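Local coordinates for protein homospermidine synthase (Legionella pneumophila subsp. pneumophila str. Philadelphia 1, PDB 2PH5) that probably catalyses the formation of homospermidine and binds NAD, at residues A[263-276]-A[287-301]. Residues are numbered along the deposited sequence; the frame is centred on the assembly and turned at random.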
ATOM      1  N   CYS A 263       4.846  29.646  12.547  1.00 46.53           N
ATOM      2  CA  CYS A 263       5.760  28.869  11.709  1.00 42.74           C
ATOM      3  C   CYS A 263       5.110  27.709  10.956  1.00 41.35           C
ATOM      4  O   CYS A 263       5.668  27.226   9.970  1.00 40.14           O
ATOM      5  CB  CYS A 263       6.874  28.287  12.570  1.00 41.66           C
ATOM      6  SG  CYS A 263       6.288  26.946  13.645  1.00 41.31           S
ATOM      7  N   ALA A 264       3.947  27.255  11.419  1.00 39.47           N
ATOM      8  CA  ALA A 264       3.279  26.115  10.795  1.00 37.86           C
ATOM      9  C   ALA A 264       2.291  26.405   9.680  1.00 37.27           C
ATOM     10  O   ALA A 264       1.611  27.434   9.651  1.00 37.96           O
ATOM     11  CB  ALA A 264       2.595  25.262  11.859  1.00 37.17           C
ATOM     12  N   ILE A 265       2.216  25.451   8.769  1.00 34.60           N
ATOM     13  CA  ILE A 265       1.325  25.525   7.638  1.00 33.03           C
ATOM     14  C   ILE A 265       0.593  24.188   7.641  1.00 30.26           C
ATOM     15  O   ILE A 265       1.132  23.176   8.090  1.00 28.23           O
ATOM     16  CB  ILE A 265       2.134  25.729   6.334  1.00 35.42           C
ATOM     17  CG1 ILE A 265       1.218  25.659   5.121  1.00 37.91           C
ATOM     18  CG2 ILE A 265       3.241  24.685   6.225  1.00 37.57           C
ATOM     19  CD1 ILE A 265       1.977  25.681   3.811  1.00 39.21           C
ATOM     20  N   TYR A 266      -0.649  24.183   7.185  1.00 29.60           N
ATOM     21  CA  TYR A 266      -1.401  22.944   7.166  1.00 28.47           C
ATOM     22  C   TYR A 266      -1.914  22.649   5.779  1.00 28.08           C
ATOM     23  O   TYR A 266      -1.929  23.518   4.912  1.00 26.26           O
ATOM     24  CB  TYR A 266      -2.561  23.007   8.164  1.00 28.53           C
ATOM     25  CG  TYR A 266      -2.095  23.144   9.595  1.00 32.11           C
ATOM     26  CD1 TYR A 266      -1.610  24.361  10.075  1.00 33.76           C
ATOM     27  CD2 TYR A 266      -2.058  22.039  10.448  1.00 31.27           C
ATOM     28  CE1 TYR A 266      -1.091  24.476  11.361  1.00 33.16           C
ATOM     29  CE2 TYR A 266      -1.539  22.146  11.737  1.00 31.88           C
ATOM     30  CZ  TYR A 266      -1.056  23.364  12.183  1.00 32.57           C
ATOM     31  OH  TYR A 266      -0.510  23.462  13.436  1.00 33.63           O
ATOM     32  N   LEU A 267      -2.304  21.402   5.572  1.00 29.62           N
ATOM     33  CA  LEU A 267      -2.833  20.956   4.295  1.00 30.35           C
ATOM     34  C   LEU A 267      -4.203  20.350   4.574  1.00 31.83           C
ATOM     35  O   LEU A 267      -4.415  19.746   5.624  1.00 30.56           O
ATOM     36  CB  LEU A 267      -1.891  19.918   3.682  1.00 28.78           C
ATOM     37  CG  LEU A 267      -0.967  20.324   2.525  1.00 29.20           C
ATOM     38  CD1 LEU A 267      -0.287  21.651   2.795  1.00 28.24           C
ATOM     39  CD2 LEU A 267       0.057  19.223   2.305  1.00 25.27           C
ATOM     40  N   SER A 268      -5.140  20.533   3.650  1.00 34.89           N
ATOM     41  CA  SER A 268      -6.487  19.990   3.819  1.00 38.11           C
ATOM     42  C   SER A 268      -6.451  18.474   4.004  1.00 38.20           C
ATOM     43  O   SER A 268      -6.861  17.954   5.040  1.00 41.32           O
ATOM     44  CB  SER A 268      -7.358  20.324   2.604  1.00 38.44           C
ATOM     45  OG  SER A 268      -7.309  21.709   2.307  1.00 39.74           O
ATOM     46  N   ARG A 269      -5.952  17.774   2.995  1.00 37.50           N
ATOM     47  CA  ARG A 269      -5.855  16.316   3.019  1.00 38.67           C
ATOM     48  C   ARG A 269      -5.228  15.767   4.308  1.00 35.92           C
ATOM     49  O   ARG A 269      -4.397  16.430   4.929  1.00 37.04           O
ATOM     50  CB  ARG A 269      -5.050  15.860   1.799  1.00 41.25           C
ATOM     51  CG  ARG A 269      -5.586  16.446   0.499  1.00 47.55           C
ATOM     52  CD  ARG A 269      -4.804  15.988  -0.704  1.00 52.68           C
ATOM     53  NE  ARG A 269      -4.882  14.544  -0.877  1.00 56.54           N
ATOM     54  CZ  ARG A 269      -4.368  13.892  -1.913  1.00 59.87           C
ATOM     55  NH1 ARG A 269      -3.737  14.560  -2.872  1.00 60.97           N
ATOM     56  NH2 ARG A 269      -4.482  12.573  -1.988  1.00 61.33           N
ATOM     57  N   PRO A 270      -5.641  14.556   4.740  1.00 33.97           N
ATOM     58  CA  PRO A 270      -5.102  13.927   5.959  1.00 30.77           C
ATOM     59  C   PRO A 270      -3.625  13.618   5.721  1.00 27.31           C
ATOM     60  O   PRO A 270      -3.227  13.331   4.592  1.00 24.02           O
ATOM     61  CB  PRO A 270      -5.921  12.643   6.097  1.00 32.09           C
ATOM     62  CG  PRO A 270      -7.192  12.949   5.382  1.00 34.23           C
ATOM     63  CD  PRO A 270      -6.742  13.753   4.182  1.00 33.35           C
ATOM     64  N   SER A 271      -2.823  13.657   6.781  1.00 26.37           N
ATOM     65  CA  SER A 271      -1.388  13.413   6.649  1.00 25.70           C
ATOM     66  C   SER A 271      -1.074  12.081   5.956  1.00 24.90           C
ATOM     67  O   SER A 271      -0.126  11.985   5.159  1.00 22.97           O
ATOM     68  CB  SER A 271      -0.698  13.495   8.020  1.00 24.77           C
ATOM     69  OG  SER A 271      -1.041  12.410   8.864  1.00 29.27           O
ATOM     70  N   ALA A 272      -1.881  11.062   6.245  1.00 21.61           N
ATOM     71  CA  ALA A 272      -1.698   9.751   5.632  1.00 20.53           C
ATOM     72  C   ALA A 272      -2.045   9.788   4.135  1.00 19.67           C
ATOM     73  O   ALA A 272      -1.849   8.807   3.411  1.00 19.30           O
ATOM     74  CB  ALA A 272      -2.568   8.713   6.343  1.00 21.04           C
ATOM     75  N   GLY A 273      -2.568  10.921   3.673  1.00 18.37           N
ATOM     76  CA  GLY A 273      -2.927  11.059   2.271  1.00 18.58           C
ATOM     77  C   GLY A 273      -1.968  11.960   1.502  1.00 19.27           C
ATOM     78  O   GLY A 273      -2.230  12.325   0.357  1.00 21.04           O
ATOM     79  N   VAL A 274      -0.862  12.322   2.146  1.00 18.76           N
ATOM     80  CA  VAL A 274       0.162  13.174   1.554  1.00 20.02           C
ATOM     81  C   VAL A 274       1.507  12.436   1.551  1.00 21.98           C
ATOM     82  O   VAL A 274       1.961  11.956   2.590  1.00 22.12           O
ATOM     83  CB  VAL A 274       0.356  14.482   2.367  1.00 19.81           C
ATOM     84  CG1 VAL A 274       1.250  15.445   1.601  1.00 17.15           C
ATOM     85  CG2 VAL A 274      -0.991  15.125   2.677  1.00 18.74           C
HETATM   86  N   MSE A 275       2.142  12.343   0.390  1.00 23.67           N
HETATM   87  CA  MSE A 275       3.433  11.677   0.280  1.00 24.52           C
HETATM   88  C   MSE A 275       4.522  12.721   0.015  1.00 24.58           C
HETATM   89  O   MSE A 275       4.294  13.726  -0.662  1.00 25.32           O
HETATM   90  CB  MSE A 275       3.413  10.673  -0.878  1.00 31.09           C
HETATM   91  CG  MSE A 275       2.297   9.645  -0.834  1.00 36.93           C
HETATM   92 SE   MSE A 275       2.328   8.551   0.758  1.00 51.78          SE
HETATM   93  CE  MSE A 275       3.909   7.489   0.378  1.00 41.93           C
ATOM     94  N   VAL A 276       5.709  12.481   0.550  1.00 22.65           N
ATOM     95  CA  VAL A 276       6.824  13.391   0.340  1.00 19.79           C
ATOM     96  C   VAL A 276       8.050  12.564  -0.032  1.00 20.50           C
ATOM     97  O   VAL A 276       8.213  11.431   0.424  1.00 21.78           O
ATOM     98  CB  VAL A 276       7.137  14.214   1.607  1.00 20.09           C
ATOM     99  CG1 VAL A 276       6.173  15.396   1.729  1.00 18.78           C
ATOM    100  CG2 VAL A 276       7.033  13.321   2.821  1.00 19.42           C
ATOM    101  N   HIS A 287       9.243   7.270  -0.928  1.00 23.95           N
ATOM    102  CA  HIS A 287       8.106   8.154  -0.720  1.00 23.46           C
ATOM    103  C   HIS A 287       7.492   7.852   0.638  1.00 23.49           C
ATOM    104  O   HIS A 287       6.851   6.817   0.826  1.00 24.86           O
ATOM    105  CB  HIS A 287       7.039   7.972  -1.802  1.00 22.01           C
ATOM    106  CG  HIS A 287       7.421   8.539  -3.135  1.00 23.55           C
ATOM    107  ND1 HIS A 287       6.513   8.703  -4.161  1.00 17.25           N
ATOM    108  CD2 HIS A 287       8.616   8.958  -3.618  1.00 22.60           C
ATOM    109  CE1 HIS A 287       7.134   9.200  -5.217  1.00 20.77           C
ATOM    110  NE2 HIS A 287       8.409   9.363  -4.914  1.00 23.59           N
ATOM    111  N   GLY A 288       7.681   8.758   1.588  1.00 21.92           N
ATOM    112  CA  GLY A 288       7.112   8.539   2.906  1.00 20.88           C
ATOM    113  C   GLY A 288       5.816   9.304   3.125  1.00 19.73           C
ATOM    114  O   GLY A 288       5.509  10.241   2.385  1.00 20.10           O
ATOM    115  N   PHE A 289       5.043   8.895   4.125  1.00 17.70           N
ATOM    116  CA  PHE A 289       3.800   9.575   4.458  1.00 18.07           C
ATOM    117  C   PHE A 289       4.184  10.806   5.268  1.00 17.43           C
ATOM    118  O   PHE A 289       5.062  10.732   6.134  1.00 14.47           O
ATOM    119  CB  PHE A 289       2.880   8.686   5.317  1.00 17.81           C
ATOM    120  CG  PHE A 289       2.292   7.523   4.582  1.00 18.83           C
ATOM    121  CD1 PHE A 289       2.997   6.326   4.474  1.00 19.65           C
ATOM    122  CD2 PHE A 289       1.049   7.633   3.962  1.00 16.21           C
ATOM    123  CE1 PHE A 289       2.479   5.251   3.757  1.00 18.57           C
ATOM    124  CE2 PHE A 289       0.518   6.568   3.242  1.00 17.86           C
ATOM    125  CZ  PHE A 289       1.236   5.370   3.137  1.00 19.83           C
ATOM    126  N   LEU A 290       3.538  11.933   4.987  1.00 17.82           N
ATOM    127  CA  LEU A 290       3.818  13.168   5.711  1.00 20.28           C
ATOM    128  C   LEU A 290       2.994  13.208   7.003  1.00 22.48           C
ATOM    129  O   LEU A 290       2.234  14.144   7.251  1.00 21.82           O
ATOM    130  CB  LEU A 290       3.512  14.373   4.812  1.00 19.16           C
ATOM    131  CG  LEU A 290       3.726  15.834   5.259  1.00 20.60           C
ATOM    132  CD1 LEU A 290       4.849  15.987   6.250  1.00 18.67           C
ATOM    133  CD2 LEU A 290       3.988  16.665   4.010  1.00 19.97           C
ATOM    134  N   ILE A 291       3.158  12.156   7.805  1.00 25.77           N
ATOM    135  CA  ILE A 291       2.487  12.001   9.088  1.00 30.24           C
ATOM    136  C   ILE A 291       2.848  13.160   9.999  1.00 32.27           C
ATOM    137  O   ILE A 291       4.011  13.508  10.142  1.00 33.79           O
ATOM    138  CB  ILE A 291       2.903  10.674   9.787  1.00 31.43           C
ATOM    139  CG1 ILE A 291       1.827   9.609   9.593  1.00 32.78           C
ATOM    140  CG2 ILE A 291       3.073  10.884  11.280  1.00 32.84           C
ATOM    141  CD1 ILE A 291       1.567   9.260   8.180  1.00 31.61           C
ATOM    142  N   THR A 292       1.844  13.743  10.631  1.00 36.21           N
ATOM    143  CA  THR A 292       2.048  14.876  11.522  1.00 41.26           C
ATOM    144  C   THR A 292       2.729  14.491  12.845  1.00 43.56           C
ATOM    145  O   THR A 292       2.757  13.317  13.218  1.00 43.05           O
ATOM    146  CB  THR A 292       0.692  15.502  11.849  1.00 42.18           C
ATOM    147  OG1 THR A 292      -0.062  14.590  12.658  1.00 44.40           O
ATOM    148  CG2 THR A 292      -0.088  15.770  10.570  1.00 41.46           C
ATOM    149  N   HIS A 293       3.289  15.479  13.544  1.00 46.42           N
ATOM    150  CA  HIS A 293       3.907  15.235  14.857  1.00 51.26           C
ATOM    151  C   HIS A 293       3.989  16.476  15.745  1.00 53.27           C
ATOM    152  O   HIS A 293       3.677  17.592  15.318  1.00 54.08           O
ATOM    153  CB  HIS A 293       5.294  14.601  14.717  1.00 52.63           C
ATOM    154  CG  HIS A 293       5.351  13.169  15.162  1.00 52.87           C
ATOM    155  ND1 HIS A 293       5.204  12.788  16.480  1.00 51.93           N
ATOM    156  CD2 HIS A 293       5.540  12.026  14.462  1.00 52.24           C
ATOM    157  CE1 HIS A 293       5.303  11.474  16.571  1.00 52.46           C
ATOM    158  NE2 HIS A 293       5.507  10.986  15.359  1.00 51.86           N
ATOM    159  N   ALA A 294       4.409  16.274  16.988  1.00 55.21           N
ATOM    160  CA  ALA A 294       4.500  17.373  17.946  1.00 57.02           C
ATOM    161  C   ALA A 294       5.755  18.213  17.779  1.00 57.15           C
ATOM    162  O   ALA A 294       5.680  19.436  17.647  1.00 59.40           O
ATOM    163  CB  ALA A 294       4.428  16.824  19.371  1.00 57.52           C
ATOM    164  N   GLU A 295       6.903  17.543  17.784  1.00 56.71           N
ATOM    165  CA  GLU A 295       8.196  18.207  17.668  1.00 56.18           C
ATOM    166  C   GLU A 295       8.447  18.927  16.340  1.00 54.88           C
ATOM    167  O   GLU A 295       9.595  19.222  16.000  1.00 55.24           O
ATOM    168  CB  GLU A 295       9.325  17.198  17.926  1.00 58.38           C
ATOM    169  CG  GLU A 295      10.244  17.569  19.094  1.00 59.62           C
ATOM    170  CD  GLU A 295      11.385  16.581  19.302  1.00 59.15           C
ATOM    171  OE1 GLU A 295      12.232  16.832  20.184  1.00 62.12           O
ATOM    172  OE2 GLU A 295      11.439  15.559  18.590  1.00 56.85           O
ATOM    173  N   THR A 296       7.387  19.202  15.585  1.00 51.10           N
ATOM    174  CA  THR A 296       7.553  19.905  14.318  1.00 47.16           C
ATOM    175  C   THR A 296       7.626  21.403  14.597  1.00 44.83           C
ATOM    176  O   THR A 296       8.532  22.087  14.129  1.00 43.66           O
ATOM    177  CB  THR A 296       6.379  19.640  13.347  1.00 47.16           C
ATOM    178  OG1 THR A 296       6.289  18.238  13.078  1.00 48.32           O
ATOM    179  CG2 THR A 296       6.590  20.385  12.041  1.00 45.48           C
ATOM    180  N   ILE A 297       6.675  21.902  15.377  1.00 41.34           N
ATOM    181  CA  ILE A 297       6.640  23.316  15.707  1.00 39.83           C
ATOM    182  C   ILE A 297       7.772  23.714  16.650  1.00 39.08           C
ATOM    183  O   ILE A 297       8.388  24.770  16.493  1.00 35.56           O
ATOM    184  CB  ILE A 297       5.303  23.691  16.351  1.00 40.93           C
ATOM    185  CG1 ILE A 297       4.155  23.186  15.474  1.00 42.24           C
ATOM    186  CG2 ILE A 297       5.229  25.200  16.562  1.00 40.98           C
ATOM    187  CD1 ILE A 297       4.300  23.516  14.000  1.00 42.12           C
ATOM    188  N   SER A 298       8.041  22.857  17.629  1.00 39.62           N
ATOM    189  CA  SER A 298       9.097  23.116  18.595  1.00 40.37           C
ATOM    190  C   SER A 298      10.471  23.163  17.923  1.00 40.46           C
ATOM    191  O   SER A 298      11.289  24.024  18.241  1.00 42.38           O
ATOM    192  CB  SER A 298       9.079  22.049  19.691  1.00 40.36           C
ATOM    193  OG  SER A 298       9.243  20.752  19.141  1.00 44.55           O
ATOM    194  N   LEU A 299      10.727  22.252  16.992  1.00 39.03           N
ATOM    195  CA  LEU A 299      12.014  22.239  16.304  1.00 38.16           C
ATOM    196  C   LEU A 299      12.152  23.433  15.376  1.00 36.35           C
ATOM    197  O   LEU A 299      13.196  24.081  15.341  1.00 36.65           O
ATOM    198  CB  LEU A 299      12.192  20.951  15.491  1.00 39.55           C
ATOM    199  CG  LEU A 299      12.445  19.688  16.309  1.00 41.05           C
ATOM    200  CD1 LEU A 299      12.530  18.473  15.396  1.00 42.88           C
ATOM    201  CD2 LEU A 299      13.728  19.861  17.104  1.00 42.89           C
ATOM    202  N   THR A 300      11.098  23.721  14.622  1.00 33.76           N
ATOM    203  CA  THR A 300      11.121  24.842  13.690  1.00 31.01           C
ATOM    204  C   THR A 300      11.483  26.150  14.400  1.00 30.92           C
ATOM    205  O   THR A 300      12.402  26.855  13.976  1.00 30.53           O
ATOM    206  CB  THR A 300       9.766  24.997  12.975  1.00 28.93           C
ATOM    207  OG1 THR A 300       9.485  23.810  12.225  1.00 27.98           O
ATOM    208  CG2 THR A 300       9.796  26.181  12.031  1.00 29.26           C
ATOM    209  N   ASN A 301      10.765  26.461  15.478  1.00 28.10           N
ATOM    210  CA  ASN A 301      11.020  27.668  16.247  1.00 27.25           C
ATOM    211  C   ASN A 301      12.432  27.618  16.829  1.00 28.67           C
ATOM    212  O   ASN A 301      13.134  28.625  16.868  1.00 28.54           O
ATOM    213  CB  ASN A 301       9.998  27.815  17.382  1.00 26.55           C
ATOM    214  CG  ASN A 301       8.597  28.142  16.875  1.00 26.61           C
ATOM    215  OD1 ASN A 301       8.403  28.416  15.690  1.00 26.73           O
ATOM    216  ND2 ASN A 301       7.622  28.131  17.777  1.00 23.35           N
TER
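M275, a selenomethionine, folds over one face of the F289 ring on the antiparallel pair of strands. The bend at chi2 (-59°) sets SE over the ring, 3.8 Å from the F289 centroid and offset toward the rim. The bend at chi3 (-71°) swings CE back, nearly straight above the centre. The A272 carbonyl oxygen lies at the ring's edge, in its plane, 3.2 Å from F289 CD2. That oxygen accepts a hydrogen bond from K335. L290 is the bump on the other side of the strands. Its CG is anti to the backbone N (chi1 -179°), and CD2 fits between V276 CG1 at 3.4 Å and V274 CG1 at 3.8 Å. V276 and G288 hydrogen-bond to each other in both directions, and L290 N to V274 O adds a third bond just beyond the strands. Where the hairpin ends, S271 CB meets T292 CG2 at 3.5 Å. S271 OG turns to the E234 carbonyl oxygen. At the far ends of the segments C263 drops into a hollow of helix 295-302, with SG 3.6 Å from I297 CG2 and CB 3.6 Å from T300 CG2. I297 CD1 touches A264 CB. F332 of the second subunit packs on M275, and E338 of that subunit is hydrogen-bonded to H287. The whole is a beta hairpin with a Met-aromatic contact on one face, followed by a helix packed against the start of strand 264-267, within the saccharopine dehydrogenase C-terminal family region.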